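Long-range contact in exosome complex component Rrp41 (Archaeoglobus fulgidus, PDB 3M7N), which probably degrades RNA from its 3' end as the catalytic subunit of the archaeal exosome and may also add heteromeric RNA tails: residues D186-I198 with A218-Y230. The protein carries 1 engineered substitution. Sequence-based numbering, arbitrary orientation.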
ATOM      1  N   ASP E 186     -26.388 -13.921 -22.013  1.00 30.92           N
ATOM      2  CA  ASP E 186     -25.944 -14.676 -20.856  1.00 31.95           C
ATOM      3  C   ASP E 186     -26.385 -13.930 -19.602  1.00 31.28           C
ATOM      4  O   ASP E 186     -26.119 -12.731 -19.441  1.00 30.95           O
ATOM      5  CB  ASP E 186     -24.422 -14.858 -20.897  1.00 34.45           C
ATOM      6  CG  ASP E 186     -23.896 -15.704 -19.741  1.00 38.43           C
ATOM      7  OD1 ASP E 186     -22.756 -15.459 -19.303  1.00 47.08           O
ATOM      8  OD2 ASP E 186     -24.620 -16.598 -19.256  1.00 41.91           O
ATOM      9  N   MET E 187     -27.066 -14.634 -18.706  1.00 33.10           N
ATOM     10  CA  MET E 187     -27.723 -13.966 -17.599  1.00 27.43           C
ATOM     11  C   MET E 187     -27.688 -14.762 -16.291  1.00 31.23           C
ATOM     12  O   MET E 187     -28.617 -15.508 -15.968  1.00 25.85           O
ATOM     13  CB  MET E 187     -29.151 -13.625 -17.998  1.00 28.60           C
ATOM     14  CG  MET E 187     -29.910 -12.802 -16.977  1.00 29.52           C
ATOM     15  SD  MET E 187     -31.544 -12.365 -17.602  1.00 38.87           S
ATOM     16  CE  MET E 187     -32.216 -11.529 -16.167  1.00 27.85           C
ATOM     17  N   PRO E 188     -26.598 -14.593 -15.526  1.00 31.33           N
ATOM     18  CA  PRO E 188     -26.460 -15.239 -14.217  1.00 29.00           C
ATOM     19  C   PRO E 188     -27.459 -14.695 -13.204  1.00 25.97           C
ATOM     20  O   PRO E 188     -27.696 -13.496 -13.185  1.00 27.92           O
ATOM     21  CB  PRO E 188     -25.021 -14.884 -13.796  1.00 30.57           C
ATOM     22  CG  PRO E 188     -24.611 -13.742 -14.677  1.00 28.94           C
ATOM     23  CD  PRO E 188     -25.347 -13.956 -15.965  1.00 28.68           C
ATOM     24  N   PHE E 189     -28.039 -15.578 -12.390  1.00 26.99           N
ATOM     25  CA  PHE E 189     -28.896 -15.190 -11.264  1.00 28.30           C
ATOM     26  C   PHE E 189     -28.371 -15.853 -10.006  1.00 26.13           C
ATOM     27  O   PHE E 189     -27.646 -16.844 -10.072  1.00 27.51           O
ATOM     28  CB  PHE E 189     -30.338 -15.724 -11.415  1.00 25.42           C
ATOM     29  CG  PHE E 189     -31.049 -15.267 -12.642  1.00 28.63           C
ATOM     30  CD1 PHE E 189     -30.799 -15.863 -13.872  1.00 25.49           C
ATOM     31  CD2 PHE E 189     -32.011 -14.268 -12.566  1.00 29.46           C
ATOM     32  CE1 PHE E 189     -31.480 -15.453 -14.996  1.00 29.47           C
ATOM     33  CE2 PHE E 189     -32.695 -13.855 -13.697  1.00 26.01           C
ATOM     34  CZ  PHE E 189     -32.429 -14.453 -14.909  1.00 30.39           C
ATOM     35  N   ALA E 190     -28.786 -15.335  -8.857  1.00 26.32           N
ATOM     36  CA  ALA E 190     -28.721 -16.105  -7.625  1.00 26.50           C
ATOM     37  C   ALA E 190     -29.916 -15.678  -6.808  1.00 29.23           C
ATOM     38  O   ALA E 190     -30.312 -14.512  -6.848  1.00 26.73           O
ATOM     39  CB  ALA E 190     -27.440 -15.850  -6.876  1.00 26.06           C
ATOM     40  N   PHE E 191     -30.490 -16.623  -6.071  1.00 25.96           N
ATOM     41  CA  PHE E 191     -31.698 -16.357  -5.313  1.00 27.85           C
ATOM     42  C   PHE E 191     -31.481 -16.710  -3.857  1.00 28.55           C
ATOM     43  O   PHE E 191     -30.652 -17.560  -3.527  1.00 27.66           O
ATOM     44  CB  PHE E 191     -32.878 -17.206  -5.836  1.00 25.60           C
ATOM     45  CG  PHE E 191     -33.113 -17.101  -7.319  1.00 28.87           C
ATOM     46  CD1 PHE E 191     -32.562 -18.032  -8.184  1.00 26.77           C
ATOM     47  CD2 PHE E 191     -33.903 -16.087  -7.847  1.00 21.92           C
ATOM     48  CE1 PHE E 191     -32.776 -17.944  -9.555  1.00 24.35           C
ATOM     49  CE2 PHE E 191     -34.127 -16.000  -9.210  1.00 23.25           C
ATOM     50  CZ  PHE E 191     -33.574 -16.930 -10.068  1.00 24.54           C
ATOM     51  N   LEU E 192     -32.242 -16.057  -2.994  1.00 27.41           N
ATOM     52  CA  LEU E 192     -32.437 -16.527  -1.640  1.00 32.09           C
ATOM     53  C   LEU E 192     -33.540 -17.604  -1.642  1.00 35.37           C
ATOM     54  O   LEU E 192     -34.658 -17.339  -2.095  1.00 30.40           O
ATOM     55  CB  LEU E 192     -32.868 -15.363  -0.748  1.00 26.09           C
ATOM     56  CG  LEU E 192     -33.255 -15.795   0.660  1.00 32.85           C
ATOM     57  CD1 LEU E 192     -32.012 -16.253   1.439  1.00 31.73           C
ATOM     58  CD2 LEU E 192     -33.992 -14.675   1.388  1.00 34.69           C
ATOM     59  N   ILE E 193     -33.206 -18.813  -1.177  1.00 32.46           N
ATOM     60  CA  ILE E 193     -34.192 -19.850  -0.901  1.00 33.69           C
ATOM     61  C   ILE E 193     -34.566 -19.815   0.575  1.00 39.11           C
ATOM     62  O   ILE E 193     -33.695 -19.883   1.447  1.00 41.18           O
ATOM     63  CB  ILE E 193     -33.665 -21.270  -1.170  1.00 35.51           C
ATOM     64  CG1 ILE E 193     -32.856 -21.335  -2.462  1.00 36.90           C
ATOM     65  CG2 ILE E 193     -34.821 -22.268  -1.201  1.00 37.24           C
ATOM     66  CD1 ILE E 193     -33.660 -21.095  -3.711  1.00 30.18           C
ATOM     67  N   ARG E 194     -35.859 -19.718   0.856  1.00 35.72           N
ATOM     68  CA  ARG E 194     -36.357 -19.685   2.223  1.00 38.05           C
ATOM     69  C   ARG E 194     -37.646 -20.486   2.231  1.00 43.17           C
ATOM     70  O   ARG E 194     -38.433 -20.408   1.291  1.00 47.55           O
ATOM     71  CB  ARG E 194     -36.636 -18.251   2.670  1.00 38.41           C
ATOM     72  CG  ARG E 194     -36.220 -17.952   4.091  1.00 39.49           C
ATOM     73  CD  ARG E 194     -37.242 -17.123   4.817  1.00 37.34           C
ATOM     74  NE  ARG E 194     -37.385 -15.771   4.291  1.00 47.80           N
ATOM     75  CZ  ARG E 194     -36.877 -14.681   4.868  1.00 50.42           C
ATOM     76  NH1 ARG E 194     -37.064 -13.485   4.324  1.00 49.92           N
ATOM     77  NH2 ARG E 194     -36.179 -14.780   5.988  1.00 49.68           N
ATOM     78  N   ASN E 195     -37.855 -21.275   3.277  1.00 45.20           N
ATOM     79  CA  ASN E 195     -39.029 -22.126   3.337  1.00 45.08           C
ATOM     80  C   ASN E 195     -39.096 -23.020   2.090  1.00 49.79           C
ATOM     81  O   ASN E 195     -40.159 -23.206   1.492  1.00 51.74           O
ATOM     82  CB  ASN E 195     -40.280 -21.245   3.470  1.00 50.06           C
ATOM     83  CG  ASN E 195     -41.568 -22.042   3.464  1.00 54.89           C
ATOM     84  OD1 ASN E 195     -41.692 -23.069   4.139  1.00 54.59           O
ATOM     85  ND2 ASN E 195     -42.540 -21.568   2.702  1.00 53.60           N
ATOM     86  N   GLY E 196     -37.946 -23.550   1.686  1.00 43.76           N
ATOM     87  CA  GLY E 196     -37.878 -24.450   0.544  1.00 37.98           C
ATOM     88  C   GLY E 196     -38.125 -23.848  -0.829  1.00 44.25           C
ATOM     89  O   GLY E 196     -38.249 -24.584  -1.808  1.00 48.11           O
ATOM     90  N   LYS E 197     -38.195 -22.522  -0.928  1.00 45.37           N
ATOM     91  CA  LYS E 197     -38.509 -21.904  -2.220  1.00 44.52           C
ATOM     92  C   LYS E 197     -37.824 -20.555  -2.528  1.00 42.85           C
ATOM     93  O   LYS E 197     -37.251 -19.889  -1.652  1.00 35.78           O
ATOM     94  CB  LYS E 197     -40.021 -21.768  -2.361  1.00 46.61           C
ATOM     95  CG  LYS E 197     -40.631 -20.794  -1.373  1.00 51.51           C
ATOM     96  CD  LYS E 197     -42.133 -21.033  -1.248  1.00 61.32           C
ATOM     97  CE  LYS E 197     -42.775 -20.053  -0.271  1.00 72.42           C
ATOM     98  NZ  LYS E 197     -44.210 -20.380  -0.005  1.00 78.14           N
ATOM     99  N   ILE E 198     -37.894 -20.160  -3.796  1.00 39.19           N
ATOM    100  CA  ILE E 198     -37.298 -18.913  -4.253  1.00 34.41           C
ATOM    101  C   ILE E 198     -37.991 -17.743  -3.585  1.00 33.47           C
ATOM    102  O   ILE E 198     -39.172 -17.540  -3.777  1.00 39.28           O
ATOM    103  CB  ILE E 198     -37.455 -18.767  -5.758  1.00 33.98           C
ATOM    104  CG1 ILE E 198     -36.963 -20.026  -6.468  1.00 34.86           C
ATOM    105  CG2 ILE E 198     -36.713 -17.549  -6.255  1.00 31.77           C
ATOM    106  CD1 ILE E 198     -35.465 -20.172  -6.488  1.00 29.37           C
ATOM    107  N   ALA E 218     -36.731 -16.045 -18.912  1.00 34.28           N
ATOM    108  CA  ALA E 218     -35.429 -16.459 -18.382  1.00 33.87           C
ATOM    109  C   ALA E 218     -35.485 -16.575 -16.861  1.00 31.41           C
ATOM    110  O   ALA E 218     -34.967 -17.537 -16.285  1.00 32.46           O
ATOM    111  CB  ALA E 218     -34.333 -15.490 -18.809  1.00 31.92           C
ATOM    112  N   ILE E 219     -36.139 -15.612 -16.218  1.00 30.47           N
ATOM    113  CA  ILE E 219     -36.330 -15.673 -14.775  1.00 31.87           C
ATOM    114  C   ILE E 219     -37.064 -16.947 -14.368  1.00 33.53           C
ATOM    115  O   ILE E 219     -36.700 -17.586 -13.379  1.00 32.02           O
ATOM    116  CB  ILE E 219     -37.115 -14.470 -14.226  1.00 34.88           C
ATOM    117  CG1 ILE E 219     -36.406 -13.164 -14.541  1.00 33.54           C
ATOM    118  CG2 ILE E 219     -37.255 -14.573 -12.710  1.00 36.88           C
ATOM    119  CD1 ILE E 219     -37.062 -11.976 -13.862  1.00 35.26           C
ATOM    120  N   GLU E 220     -38.099 -17.320 -15.119  1.00 33.36           N
ATOM    121  CA  GLU E 220     -38.828 -18.546 -14.786  1.00 36.96           C
ATOM    122  C   GLU E 220     -37.924 -19.765 -14.913  1.00 31.39           C
ATOM    123  O   GLU E 220     -37.902 -20.614 -14.029  1.00 29.49           O
ATOM    124  CB  GLU E 220     -40.104 -18.721 -15.635  1.00 34.80           C
ATOM    125  CG  GLU E 220     -41.166 -17.667 -15.351  1.00 32.45           C
ATOM    126  CD  GLU E 220     -41.497 -17.572 -13.880  1.00 41.00           C
ATOM    127  OE1 GLU E 220     -41.347 -16.464 -13.289  1.00 41.39           O
ATOM    128  OE2 GLU E 220     -41.903 -18.616 -13.312  1.00 43.22           O
ATOM    129  N   LEU E 221     -37.179 -19.837 -16.011  1.00 29.96           N
ATOM    130  CA  LEU E 221     -36.271 -20.947 -16.256  1.00 30.13           C
ATOM    131  C   LEU E 221     -35.250 -21.061 -15.132  1.00 35.15           C
ATOM    132  O   LEU E 221     -35.035 -22.140 -14.574  1.00 34.07           O
ATOM    133  CB  LEU E 221     -35.529 -20.723 -17.555  1.00 33.60           C
ATOM    134  CG  LEU E 221     -35.489 -21.842 -18.579  1.00 39.31           C
ATOM    135  CD1 LEU E 221     -34.245 -21.667 -19.418  1.00 33.67           C
ATOM    136  CD2 LEU E 221     -35.520 -23.213 -17.916  1.00 37.55           C
ATOM    137  N   ALA E 222     -34.631 -19.937 -14.788  1.00 33.62           N
ATOM    138  CA  ALA E 222     -33.587 -19.943 -13.770  1.00 32.46           C
ATOM    139  C   ALA E 222     -34.117 -20.396 -12.410  1.00 31.33           C
ATOM    140  O   ALA E 222     -33.463 -21.181 -11.725  1.00 32.79           O
ATOM    141  CB  ALA E 222     -32.918 -18.571 -13.665  1.00 29.59           C
ATOM    142  N   LYS E 223     -35.284 -19.902 -12.008  1.00 28.54           N
ATOM    143  CA  LYS E 223     -35.868 -20.341 -10.736  1.00 33.63           C
ATOM    144  C   LYS E 223     -36.013 -21.872 -10.674  1.00 34.80           C
ATOM    145  O   LYS E 223     -35.649 -22.527  -9.688  1.00 29.68           O
ATOM    146  CB  LYS E 223     -37.208 -19.662 -10.503  1.00 32.45           C
ATOM    147  CG  LYS E 223     -37.089 -18.172 -10.302  1.00 29.41           C
ATOM    148  CD  LYS E 223     -38.410 -17.606  -9.806  1.00 33.91           C
ATOM    149  CE  LYS E 223     -39.462 -17.683 -10.906  1.00 37.03           C
ATOM    150  NZ  LYS E 223     -40.801 -17.256 -10.437  1.00 41.22           N
ATOM    151  N   LYS E 224     -36.515 -22.439 -11.759  1.00 37.46           N
ATOM    152  CA  LYS E 224     -36.642 -23.884 -11.858  1.00 39.32           C
ATOM    153  C   LYS E 224     -35.290 -24.582 -11.628  1.00 34.81           C
ATOM    154  O   LYS E 224     -35.150 -25.405 -10.725  1.00 34.52           O
ATOM    155  CB  LYS E 224     -37.246 -24.269 -13.213  1.00 36.97           C
ATOM    156  CG  LYS E 224     -37.212 -25.749 -13.498  1.00 42.11           C
ATOM    157  CD  LYS E 224     -38.030 -26.089 -14.735  1.00 51.93           C
ATOM    158  CE  LYS E 224     -37.917 -27.571 -15.107  1.00 46.11           C
ATOM    159  NZ  LYS E 224     -38.315 -27.761 -16.542  1.00 60.59           N
ATOM    160  N   GLY E 225     -34.300 -24.259 -12.450  1.00 32.08           N
ATOM    161  CA  GLY E 225     -32.971 -24.803 -12.259  1.00 31.39           C
ATOM    162  C   GLY E 225     -32.452 -24.541 -10.848  1.00 33.36           C
ATOM    163  O   GLY E 225     -31.858 -25.419 -10.225  1.00 31.22           O
ATOM    164  N   ALA E 226     -32.689 -23.335 -10.336  1.00 32.27           N
ATOM    165  CA  ALA E 226     -32.228 -22.980  -8.991  1.00 34.03           C
ATOM    166  C   ALA E 226     -32.780 -23.939  -7.940  1.00 30.75           C
ATOM    167  O   ALA E 226     -32.054 -24.362  -7.037  1.00 32.44           O
ATOM    168  CB  ALA E 226     -32.568 -21.524  -8.644  1.00 28.51           C
ATOM    169  N   LEU E 227     -34.058 -24.289  -8.055  1.00 33.33           N
ATOM    170  CA  LEU E 227     -34.650 -25.248  -7.122  1.00 33.93           C
ATOM    171  C   LEU E 227     -34.007 -26.625  -7.227  1.00 30.91           C
ATOM    172  O   LEU E 227     -33.872 -27.316  -6.227  1.00 30.04           O
ATOM    173  CB  LEU E 227     -36.163 -25.345  -7.289  1.00 31.14           C
ATOM    174  CG  LEU E 227     -36.858 -24.170  -6.606  1.00 41.17           C
ATOM    175  CD1 LEU E 227     -38.327 -24.083  -7.004  1.00 43.62           C
ATOM    176  CD2 LEU E 227     -36.681 -24.229  -5.085  1.00 36.04           C
ATOM    177  N   GLN E 228     -33.614 -27.021  -8.431  1.00 27.03           N
ATOM    178  CA  GLN E 228     -32.931 -28.301  -8.603  1.00 31.27           C
ATOM    179  C   GLN E 228     -31.572 -28.293  -7.894  1.00 30.99           C
ATOM    180  O   GLN E 228     -31.300 -29.149  -7.055  1.00 33.15           O
ATOM    181  CB  GLN E 228     -32.780 -28.662 -10.096  1.00 36.06           C
ATOM    182  CG  GLN E 228     -34.117 -28.957 -10.793  1.00 38.40           C
ATOM    183  CD  GLN E 228     -33.992 -29.415 -12.250  1.00 39.61           C
ATOM    184  OE1 GLN E 228     -34.899 -30.067 -12.775  1.00 52.11           O
ATOM    185  NE2 GLN E 228     -32.892 -29.074 -12.904  1.00 30.64           N
ATOM    186  N   ILE E 229     -30.734 -27.308  -8.214  1.00 34.31           N
ATOM    187  CA  ILE E 229     -29.421 -27.160  -7.577  1.00 29.79           C
ATOM    188  C   ILE E 229     -29.559 -27.075  -6.064  1.00 30.80           C
ATOM    189  O   ILE E 229     -28.797 -27.696  -5.318  1.00 29.84           O
ATOM    190  CB  ILE E 229     -28.703 -25.902  -8.078  1.00 31.32           C
ATOM    191  CG1 ILE E 229     -28.455 -25.989  -9.576  1.00 26.57           C
ATOM    192  CG2 ILE E 229     -27.377 -25.668  -7.331  1.00 28.70           C
ATOM    193  CD1 ILE E 229     -27.897 -24.718 -10.135  1.00 24.23           C
ATOM    194  N   TYR E 230     -30.537 -26.304  -5.606  1.00 29.10           N
ATOM    195  CA  TYR E 230     -30.690 -26.125  -4.175  1.00 28.15           C
ATOM    196  C   TYR E 230     -30.831 -27.450  -3.420  1.00 37.67           C
ATOM    197  O   TYR E 230     -30.217 -27.637  -2.362  1.00 31.96           O
ATOM    198  CB  TYR E 230     -31.875 -25.241  -3.872  1.00 31.50           C
ATOM    199  CG  TYR E 230     -32.255 -25.324  -2.432  1.00 34.96           C
ATOM    200  CD1 TYR E 230     -31.521 -24.645  -1.465  1.00 34.86           C
ATOM    201  CD2 TYR E 230     -33.325 -26.106  -2.026  1.00 34.44           C
ATOM    202  CE1 TYR E 230     -31.852 -24.727  -0.136  1.00 36.50           C
ATOM    203  CE2 TYR E 230     -33.668 -26.199  -0.704  1.00 37.07           C
ATOM    204  CZ  TYR E 230     -32.929 -25.503   0.242  1.00 43.50           C
ATOM    205  OH  TYR E 230     -33.266 -25.590   1.573  1.00 46.75           O
TER
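One face of the four-stranded antiparallel sheet in the second RNase PH family region rests on helix 212-248 here, with Phe189, Phe191 and Ile193 of strand 186-194 meeting Ala222, Ala226 and Tyr230. CA atoms of Phe189/Ala222, Phe191/Ala226 and Ile193/Tyr230 lie 7.1 to 7.9 Å apart; the segment axes cross at -57°. Ala222 CB sits over one face of the Phe189 ring, 3.9 Å from its centroid, a CH-pi contact, while Ile219 CG1 approaches CE2 of the same ring. A chi1 of -52°, with CG anti to the carbonyl carbon, sends the Phe191 ring to the helix, where its CD1 lies 3.5 Å from Ala226 CB on one turn and its CZ 3.7 Å from Lys223 CG on the turn before. The bend of Lys223 at chi3 then carries NZ away to a salt bridge with Glu220 OE1 (3.0 Å). Leu227 CD2 touches Gly196 O within the type I' turn, and after it Ile198 CD1 meets Ala226 CB at 3.9 Å. Near the hairpin, Ile193 CG2 stands almost exactly on the Tyr230 ring normal (5° off), 3.9 Å from the centroid. A serine in place of Tyr230 would probably leave Ile193 without this aromatic platform and open a gap beneath the hairpin. Pro188 and Ala190 turn the other way, onto helix 136-150, so the sheet lies between two helices, consistent with the alpha/beta RNase PH fold.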